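Local atomic coordinates of putative peptide binding protein (Ruminococcus gnavus, PDB entry 3NOH), a protein that is of unknown function but probably binds peptides. Residues Q18-L30 against L125-M138. Sequence-based numbering, arbitrary orientation.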
ATOM      1  N   GLN A  18     -17.993   3.586  -1.221  1.00 45.31           N
ATOM      2  CA  GLN A  18     -17.545   2.910   0.018  1.00 42.27           C
ATOM      3  C   GLN A  18     -16.639   1.725  -0.313  1.00 38.26           C
ATOM      4  O   GLN A  18     -16.784   1.156  -1.377  1.00 40.21           O
ATOM      5  CB  GLN A  18     -18.755   2.386   0.800  1.00 45.97           C
ATOM      6  CG  GLN A  18     -19.803   3.452   1.067  1.00 48.56           C
ATOM      7  CD  GLN A  18     -21.174   2.892   1.328  1.00 55.59           C
ATOM      8  OE1 GLN A  18     -21.529   1.778   0.889  1.00 51.58           O
ATOM      9  NE2 GLN A  18     -21.989   3.680   2.021  1.00 61.57           N
ATOM     10  N   LEU A  19     -15.763   1.341   0.623  1.00 39.08           N
ATOM     11  CA  LEU A  19     -14.881   0.164   0.452  1.00 36.36           C
ATOM     12  C   LEU A  19     -15.763  -1.081   0.497  1.00 39.35           C
ATOM     13  O   LEU A  19     -16.693  -1.171   1.328  1.00 39.30           O
ATOM     14  CB  LEU A  19     -13.882   0.068   1.602  1.00 38.26           C
ATOM     15  CG  LEU A  19     -12.843   1.191   1.687  1.00 31.20           C
ATOM     16  CD1 LEU A  19     -12.046   1.078   3.001  1.00 36.13           C
ATOM     17  CD2 LEU A  19     -11.966   1.128   0.460  1.00 27.69           C
ATOM     18  N   GLU A  20     -15.479  -2.020  -0.400  1.00 37.57           N
ATOM     19  CA  GLU A  20     -16.218  -3.256  -0.492  1.00 40.97           C
ATOM     20  C   GLU A  20     -15.316  -4.378  -1.028  1.00 37.32           C
ATOM     21  O   GLU A  20     -14.535  -4.159  -1.925  1.00 33.78           O
ATOM     22  CB  GLU A  20     -17.410  -3.054  -1.426  1.00 43.83           C
ATOM     23  CG  GLU A  20     -18.505  -4.033  -1.235  1.00 59.56           C
ATOM     24  CD  GLU A  20     -19.376  -4.130  -2.461  1.00 71.67           C
ATOM     25  OE1 GLU A  20     -19.347  -3.172  -3.280  1.00 80.35           O
ATOM     26  OE2 GLU A  20     -20.066  -5.164  -2.612  1.00 83.90           O
ATOM     27  N   GLY A  21     -15.416  -5.570  -0.455  1.00 41.52           N
ATOM     28  CA  GLY A  21     -14.651  -6.716  -0.947  1.00 37.96           C
ATOM     29  C   GLY A  21     -13.229  -6.696  -0.419  1.00 37.52           C
ATOM     30  O   GLY A  21     -12.939  -6.095   0.611  1.00 36.07           O
ATOM     31  N   SER A  22     -12.329  -7.317  -1.199  1.00 31.97           N
ATOM     32  CA  SER A  22     -10.921  -7.491  -0.841  1.00 29.46           C
ATOM     33  C   SER A  22     -10.085  -6.462  -1.508  1.00 26.56           C
ATOM     34  O   SER A  22     -10.336  -6.076  -2.647  1.00 27.39           O
ATOM     35  CB  SER A  22     -10.425  -8.886  -1.325  1.00 27.46           C
ATOM     36  OG  SER A  22     -11.042  -9.912  -0.609  1.00 32.90           O
ATOM     37  N   TYR A  23      -9.069  -6.019  -0.784  1.00 24.39           N
ATOM     38  CA  TYR A  23      -8.084  -5.112  -1.280  1.00 22.71           C
ATOM     39  C   TYR A  23      -6.756  -5.701  -0.973  1.00 25.69           C
ATOM     40  O   TYR A  23      -6.622  -6.629  -0.150  1.00 24.79           O
ATOM     41  CB  TYR A  23      -8.223  -3.748  -0.581  1.00 23.14           C
ATOM     42  CG  TYR A  23      -9.508  -3.069  -0.930  1.00 22.29           C
ATOM     43  CD1 TYR A  23     -10.664  -3.412  -0.272  1.00 26.04           C
ATOM     44  CD2 TYR A  23      -9.565  -2.090  -1.934  1.00 23.69           C
ATOM     45  CE1 TYR A  23     -11.893  -2.830  -0.626  1.00 27.68           C
ATOM     46  CE2 TYR A  23     -10.769  -1.507  -2.285  1.00 24.22           C
ATOM     47  CZ  TYR A  23     -11.924  -1.881  -1.638  1.00 26.69           C
ATOM     48  OH  TYR A  23     -13.133  -1.273  -1.962  1.00 30.20           O
ATOM     49  N   ILE A  24      -5.771  -5.146  -1.671  1.00 23.56           N
ATOM     50  CA  ILE A  24      -4.407  -5.458  -1.351  1.00 23.61           C
ATOM     51  C   ILE A  24      -3.561  -4.258  -1.051  1.00 24.36           C
ATOM     52  O   ILE A  24      -3.746  -3.193  -1.634  1.00 23.16           O
ATOM     53  CB  ILE A  24      -3.738  -6.313  -2.406  1.00 25.26           C
ATOM     54  CG1 ILE A  24      -3.628  -5.621  -3.734  1.00 28.42           C
ATOM     55  CG2 ILE A  24      -4.400  -7.721  -2.540  1.00 25.68           C
ATOM     56  CD1 ILE A  24      -2.578  -6.407  -4.621  1.00 32.75           C
ATOM     57  N   PHE A  25      -2.662  -4.451  -0.066  1.00 23.45           N
ATOM     58  CA  PHE A  25      -1.559  -3.569   0.198  1.00 20.82           C
ATOM     59  C   PHE A  25      -0.315  -4.281  -0.249  1.00 25.38           C
ATOM     60  O   PHE A  25       0.010  -5.329   0.307  1.00 24.02           O
ATOM     61  CB  PHE A  25      -1.475  -3.148   1.658  1.00 23.45           C
ATOM     62  CG  PHE A  25      -0.266  -2.332   1.988  1.00 22.92           C
ATOM     63  CD1 PHE A  25      -0.140  -1.057   1.512  1.00 25.35           C
ATOM     64  CD2 PHE A  25       0.759  -2.868   2.790  1.00 25.75           C
ATOM     65  CE1 PHE A  25       0.975  -0.310   1.791  1.00 25.17           C
ATOM     66  CE2 PHE A  25       1.875  -2.088   3.088  1.00 28.02           C
ATOM     67  CZ  PHE A  25       1.979  -0.835   2.576  1.00 27.88           C
ATOM     68  N   CYS A  26       0.388  -3.697  -1.236  1.00 22.70           N
ATOM     69  CA  CYS A  26       1.429  -4.419  -1.949  1.00 23.04           C
ATOM     70  C   CYS A  26       2.713  -3.572  -1.930  1.00 21.78           C
ATOM     71  O   CYS A  26       2.672  -2.381  -2.248  1.00 22.78           O
ATOM     72  CB  CYS A  26       0.974  -4.689  -3.418  1.00 25.12           C
ATOM     73  SG  CYS A  26       2.114  -5.735  -4.309  1.00 28.60           S
HETATM   74  N   MSE A  27       3.837  -4.212  -1.579  1.00 22.81           N
HETATM   75  CA  MSE A  27       5.152  -3.573  -1.499  1.00 21.83           C
HETATM   76  C   MSE A  27       6.088  -4.235  -2.479  1.00 24.24           C
HETATM   77  O   MSE A  27       6.060  -5.465  -2.648  1.00 25.32           O
HETATM   78  CB  MSE A  27       5.726  -3.700  -0.064  1.00 23.75           C
HETATM   79  CG  MSE A  27       4.914  -2.929   0.960  1.00 23.48           C
HETATM   80 SE   MSE A  27       5.388  -3.406   2.734  0.75 25.55          SE
HETATM   81  CE  MSE A  27       4.424  -5.099   2.752  1.00 29.52           C
ATOM     82  N   ASN A  28       6.962  -3.443  -3.073  1.00 23.78           N
ATOM     83  CA  ASN A  28       8.029  -3.923  -3.939  1.00 23.52           C
ATOM     84  C   ASN A  28       9.247  -4.318  -3.071  1.00 25.18           C
ATOM     85  O   ASN A  28      10.012  -3.479  -2.585  1.00 25.82           O
ATOM     86  CB  ASN A  28       8.412  -2.827  -4.936  1.00 22.65           C
ATOM     87  CG  ASN A  28       9.445  -3.293  -5.927  1.00 25.93           C
ATOM     88  OD1 ASN A  28      10.096  -4.357  -5.754  1.00 26.76           O
ATOM     89  ND2 ASN A  28       9.636  -2.491  -6.973  1.00 26.12           N
ATOM     90  N   PRO A  29       9.468  -5.643  -2.871  1.00 27.20           N
ATOM     91  CA  PRO A  29      10.522  -6.075  -1.952  1.00 29.62           C
ATOM     92  C   PRO A  29      11.957  -5.930  -2.478  1.00 32.04           C
ATOM     93  O   PRO A  29      12.941  -6.126  -1.739  1.00 31.88           O
ATOM     94  CB  PRO A  29      10.174  -7.549  -1.721  1.00 32.50           C
ATOM     95  CG  PRO A  29       9.571  -7.982  -2.997  1.00 30.25           C
ATOM     96  CD  PRO A  29       8.811  -6.793  -3.531  1.00 30.31           C
ATOM     97  N   LEU A  30      12.085  -5.618  -3.759  1.00 29.37           N
ATOM     98  CA  LEU A  30      13.379  -5.427  -4.366  1.00 33.91           C
ATOM     99  C   LEU A  30      13.849  -3.970  -4.197  1.00 33.96           C
ATOM    100  O   LEU A  30      15.024  -3.690  -4.409  1.00 40.08           O
ATOM    101  CB  LEU A  30      13.345  -5.847  -5.846  1.00 35.00           C
ATOM    102  CG  LEU A  30      13.022  -7.348  -6.065  1.00 46.15           C
ATOM    103  CD1 LEU A  30      13.108  -7.745  -7.542  1.00 50.53           C
ATOM    104  CD2 LEU A  30      13.951  -8.220  -5.224  1.00 47.25           C
ATOM    105  N   LEU A 125       1.664  -9.534  -9.040  1.00 30.35           N
ATOM    106  CA  LEU A 125       1.555  -9.778  -7.564  1.00 29.48           C
ATOM    107  C   LEU A 125       2.491 -10.867  -7.070  1.00 33.88           C
ATOM    108  O   LEU A 125       2.972 -10.824  -5.938  1.00 35.45           O
ATOM    109  CB  LEU A 125       0.126 -10.132  -7.180  1.00 29.09           C
ATOM    110  CG  LEU A 125      -0.914  -9.074  -7.488  1.00 30.32           C
ATOM    111  CD1 LEU A 125      -2.339  -9.534  -7.055  1.00 33.41           C
ATOM    112  CD2 LEU A 125      -0.503  -7.750  -6.820  1.00 30.29           C
ATOM    113  N   GLU A 126       2.769 -11.848  -7.916  1.00 34.83           N
ATOM    114  CA  GLU A 126       3.687 -12.928  -7.544  1.00 39.80           C
ATOM    115  C   GLU A 126       5.134 -12.444  -7.368  1.00 41.13           C
ATOM    116  O   GLU A 126       5.914 -13.056  -6.686  1.00 41.65           O
ATOM    117  CB  GLU A 126       3.583 -14.069  -8.560  1.00 40.76           C
ATOM    118  CG  GLU A 126       2.394 -14.987  -8.245  1.00 49.19           C
ATOM    119  CD  GLU A 126       2.556 -15.682  -6.856  1.00 62.31           C
ATOM    120  OE1 GLU A 126       3.244 -16.732  -6.798  1.00 52.82           O
ATOM    121  OE2 GLU A 126       2.020 -15.149  -5.835  1.00 61.59           O
ATOM    122  N   ASN A 127       5.469 -11.307  -7.949  1.00 41.20           N
ATOM    123  CA  ASN A 127       6.812 -10.741  -7.773  1.00 44.72           C
ATOM    124  C   ASN A 127       6.970  -9.864  -6.517  1.00 43.17           C
ATOM    125  O   ASN A 127       8.083  -9.472  -6.135  1.00 49.76           O
ATOM    126  CB  ASN A 127       7.145  -9.923  -9.017  1.00 46.98           C
ATOM    127  CG  ASN A 127       7.274 -10.791 -10.253  1.00 53.35           C
ATOM    128  OD1 ASN A 127       7.644 -11.964 -10.162  1.00 54.57           O
ATOM    129  ND2 ASN A 127       6.950 -10.227 -11.410  1.00 57.12           N
ATOM    130  N   ALA A 128       5.856  -9.623  -5.860  1.00 35.83           N
ATOM    131  CA  ALA A 128       5.719  -8.606  -4.828  1.00 33.49           C
ATOM    132  C   ALA A 128       5.514  -9.228  -3.444  1.00 32.45           C
ATOM    133  O   ALA A 128       5.525 -10.446  -3.292  1.00 33.84           O
ATOM    134  CB  ALA A 128       4.576  -7.732  -5.166  1.00 29.15           C
ATOM    135  N   ASP A 129       5.373  -8.370  -2.444  1.00 29.13           N
ATOM    136  CA  ASP A 129       5.089  -8.778  -1.070  1.00 30.71           C
ATOM    137  C   ASP A 129       3.816  -8.054  -0.669  1.00 28.69           C
ATOM    138  O   ASP A 129       3.805  -6.822  -0.497  1.00 28.35           O
ATOM    139  CB  ASP A 129       6.221  -8.441  -0.126  1.00 30.91           C
ATOM    140  CG  ASP A 129       5.993  -9.014   1.295  1.00 35.44           C
ATOM    141  OD1 ASP A 129       5.179  -9.947   1.449  1.00 32.83           O
ATOM    142  OD2 ASP A 129       6.592  -8.509   2.266  1.00 35.34           O
ATOM    143  N   TYR A 130       2.715  -8.811  -0.540  1.00 27.47           N
ATOM    144  CA  TYR A 130       1.448  -8.157  -0.251  1.00 26.99           C
ATOM    145  C   TYR A 130       0.614  -8.846   0.820  1.00 26.63           C
ATOM    146  O   TYR A 130       0.901  -9.971   1.248  1.00 29.33           O
ATOM    147  CB  TYR A 130       0.617  -7.973  -1.551  1.00 28.40           C
ATOM    148  CG  TYR A 130       0.127  -9.229  -2.119  1.00 25.71           C
ATOM    149  CD1 TYR A 130       0.913 -10.013  -2.970  1.00 29.75           C
ATOM    150  CD2 TYR A 130      -1.122  -9.755  -1.698  1.00 30.39           C
ATOM    151  CE1 TYR A 130       0.434 -11.226  -3.460  1.00 36.60           C
ATOM    152  CE2 TYR A 130      -1.588 -10.957  -2.153  1.00 28.99           C
ATOM    153  CZ  TYR A 130      -0.820 -11.703  -3.003  1.00 29.44           C
ATOM    154  OH  TYR A 130      -1.328 -12.842  -3.492  1.00 33.99           O
ATOM    155  N   ILE A 131      -0.398  -8.100   1.278  1.00 26.32           N
ATOM    156  CA  ILE A 131      -1.383  -8.567   2.230  1.00 28.19           C
ATOM    157  C   ILE A 131      -2.790  -8.230   1.731  1.00 28.36           C
ATOM    158  O   ILE A 131      -3.005  -7.151   1.152  1.00 29.06           O
ATOM    159  CB  ILE A 131      -1.097  -7.977   3.641  1.00 30.62           C
ATOM    160  CG1 ILE A 131      -2.040  -8.502   4.681  1.00 34.08           C
ATOM    161  CG2 ILE A 131      -1.150  -6.441   3.658  1.00 30.30           C
ATOM    162  CD1 ILE A 131      -1.512  -8.220   6.129  1.00 34.09           C
ATOM    163  N   ILE A 132      -3.710  -9.177   1.908  1.00 28.12           N
ATOM    164  CA  ILE A 132      -5.132  -8.982   1.602  1.00 28.74           C
ATOM    165  C   ILE A 132      -5.799  -8.351   2.804  1.00 35.69           C
ATOM    166  O   ILE A 132      -5.613  -8.807   3.951  1.00 35.89           O
ATOM    167  CB  ILE A 132      -5.884 -10.278   1.241  1.00 31.51           C
ATOM    168  CG1 ILE A 132      -5.520 -10.758  -0.150  1.00 30.49           C
ATOM    169  CG2 ILE A 132      -7.399 -10.089   1.276  1.00 37.02           C
ATOM    170  CD1 ILE A 132      -6.021 -12.116  -0.436  1.00 34.47           C
ATOM    171  N   LEU A 133      -6.525  -7.274   2.516  1.00 30.66           N
ATOM    172  CA  LEU A 133      -7.244  -6.472   3.492  1.00 34.12           C
ATOM    173  C   LEU A 133      -8.715  -6.634   3.170  1.00 35.19           C
ATOM    174  O   LEU A 133      -9.092  -6.636   2.011  1.00 35.26           O
ATOM    175  CB  LEU A 133      -6.878  -5.010   3.355  1.00 31.69           C
ATOM    176  CG  LEU A 133      -5.415  -4.642   3.493  1.00 33.74           C
ATOM    177  CD1 LEU A 133      -5.202  -3.191   3.106  1.00 36.04           C
ATOM    178  CD2 LEU A 133      -4.980  -4.983   4.950  1.00 38.52           C
ATOM    179  N   ASP A 134      -9.532  -6.753   4.219  1.00 37.10           N
ATOM    180  CA  ASP A 134     -10.969  -6.846   4.080  1.00 38.88           C
ATOM    181  C   ASP A 134     -11.615  -5.485   4.372  1.00 40.83           C
ATOM    182  O   ASP A 134     -11.231  -4.795   5.321  1.00 36.08           O
ATOM    183  CB  ASP A 134     -11.537  -7.882   5.031  1.00 43.90           C
ATOM    184  CG  ASP A 134     -13.000  -8.106   4.795  1.00 47.25           C
ATOM    185  OD1 ASP A 134     -13.359  -8.752   3.768  1.00 51.80           O
ATOM    186  OD2 ASP A 134     -13.786  -7.607   5.623  1.00 49.67           O
ATOM    187  N   SER A 135     -12.597  -5.123   3.549  1.00 33.74           N
ATOM    188  CA  SER A 135     -13.253  -3.854   3.644  1.00 37.49           C
ATOM    189  C   SER A 135     -13.848  -3.565   5.021  1.00 43.52           C
ATOM    190  O   SER A 135     -13.786  -2.438   5.538  1.00 43.78           O
ATOM    191  CB  SER A 135     -14.327  -3.808   2.536  1.00 32.38           C
ATOM    192  OG  SER A 135     -15.381  -4.759   2.800  1.00 40.79           O
ATOM    193  N   ALA A 136     -14.352  -4.612   5.667  1.00 43.37           N
ATOM    194  CA  ALA A 136     -15.003  -4.451   6.936  1.00 49.73           C
ATOM    195  C   ALA A 136     -14.020  -4.164   8.069  1.00 50.71           C
ATOM    196  O   ALA A 136     -14.456  -3.715   9.122  1.00 57.57           O
ATOM    197  CB  ALA A 136     -15.881  -5.700   7.273  1.00 50.10           C
ATOM    198  N   GLU A 137     -12.729  -4.457   7.899  1.00 47.59           N
ATOM    199  CA  GLU A 137     -11.731  -4.200   8.930  0.50 49.90           C
ATOM    200  C   GLU A 137     -10.933  -2.939   8.617  1.00 48.27           C
ATOM    201  O   GLU A 137     -10.129  -2.505   9.435  1.00 50.08           O
ATOM    202  CB  GLU A 137     -10.831  -5.433   9.155  0.50 50.74           C
ATOM    203  CG  GLU A 137     -11.411  -6.413  10.221  0.50 58.54           C
ATOM    204  CD  GLU A 137     -10.872  -7.835  10.117  0.50 64.93           C
ATOM    205  OE1 GLU A 137      -9.958  -8.074   9.299  0.50 66.11           O
ATOM    206  OE2 GLU A 137     -11.370  -8.714  10.851  0.50 65.25           O
HETATM  207  N   MSE A 138     -11.169  -2.378   7.422  1.00 47.21           N
HETATM  208  CA  MSE A 138     -10.554  -1.133   6.977  1.00 47.33           C
HETATM  209  C   MSE A 138     -11.477   0.015   7.396  1.00 51.23           C
HETATM  210  O   MSE A 138     -10.992   1.135   7.544  1.00 56.20           O
HETATM  211  CB  MSE A 138     -10.406  -1.124   5.444  1.00 43.70           C
HETATM  212  CG  MSE A 138      -9.449  -2.168   4.863  1.00 37.02           C
HETATM  213 SE   MSE A 138      -9.700  -2.497   2.971  0.75 28.36          SE
HETATM  214  CE  MSE A 138      -8.867  -0.952   2.214  1.00 22.60           C
TER
HETATM  215  O   HOH W   1     -10.824  -9.742   2.147  1.00 38.47           O
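Strand 22-27 pairs along its whole length with the outermost strand 129-134, their N-to-C directions 146° apart, as the antiparallel edge of a five-stranded mixed sheet with strand order 3-2-4-1-5. The hydrogen-bonded pairs Tyr23-Leu133, Phe25-Ile131 and Met27-Asp129 each exchange two backbone bonds, and Ser135 N to Gly21 O carries the pairing one step past the strands. The arrangement is a worked example of how a strand early in the chain and the last one, separated by most of the sequence, come to lie side by side at one border of the sheet of an alpha/beta fold.

On the face bearing Tyr23, Phe25 and Met27, helices 37-47 and 71-86 cover different parts. Met138, a selenomethionine, crosses Tyr23 at about a right angle: its CE lies over the ring face, 4.2 Å from the centroid, in a CH-pi contact, while SE sits obliquely, 3.5 Å from Tyr23 CD1. A chi3 of 77° bends the Met138 chain and brings CE there. Leu19 CD1 reaches Met138 CB at 3.7 Å, and the Tyr23 ring is further fixed at its hydroxyl, where OH accepts from Glu20 N in the ring plane. Further along, Ile131 CG2 meets the edge of the Phe25 ring; Asp129 runs alongside Met27 and forms salt bridges with Arg40 and Lys44 of helix 37-47.

The other face carries Ile24 and Cys26. With CG anti to the carbonyl carbon (chi1 -60°), Leu125 reaches from helix 122-126 to meet Ile24 tip to tip, Leu125 CD2 to Ile24 CD1 at a tight 3.3 Å. Cys26 SG packs 3.3 Å from Ala128 CB. At the far end of this face one water links the strands, 2.8 Å from Ser22 OG and donating to Asp134 OD1 at 3.2 Å.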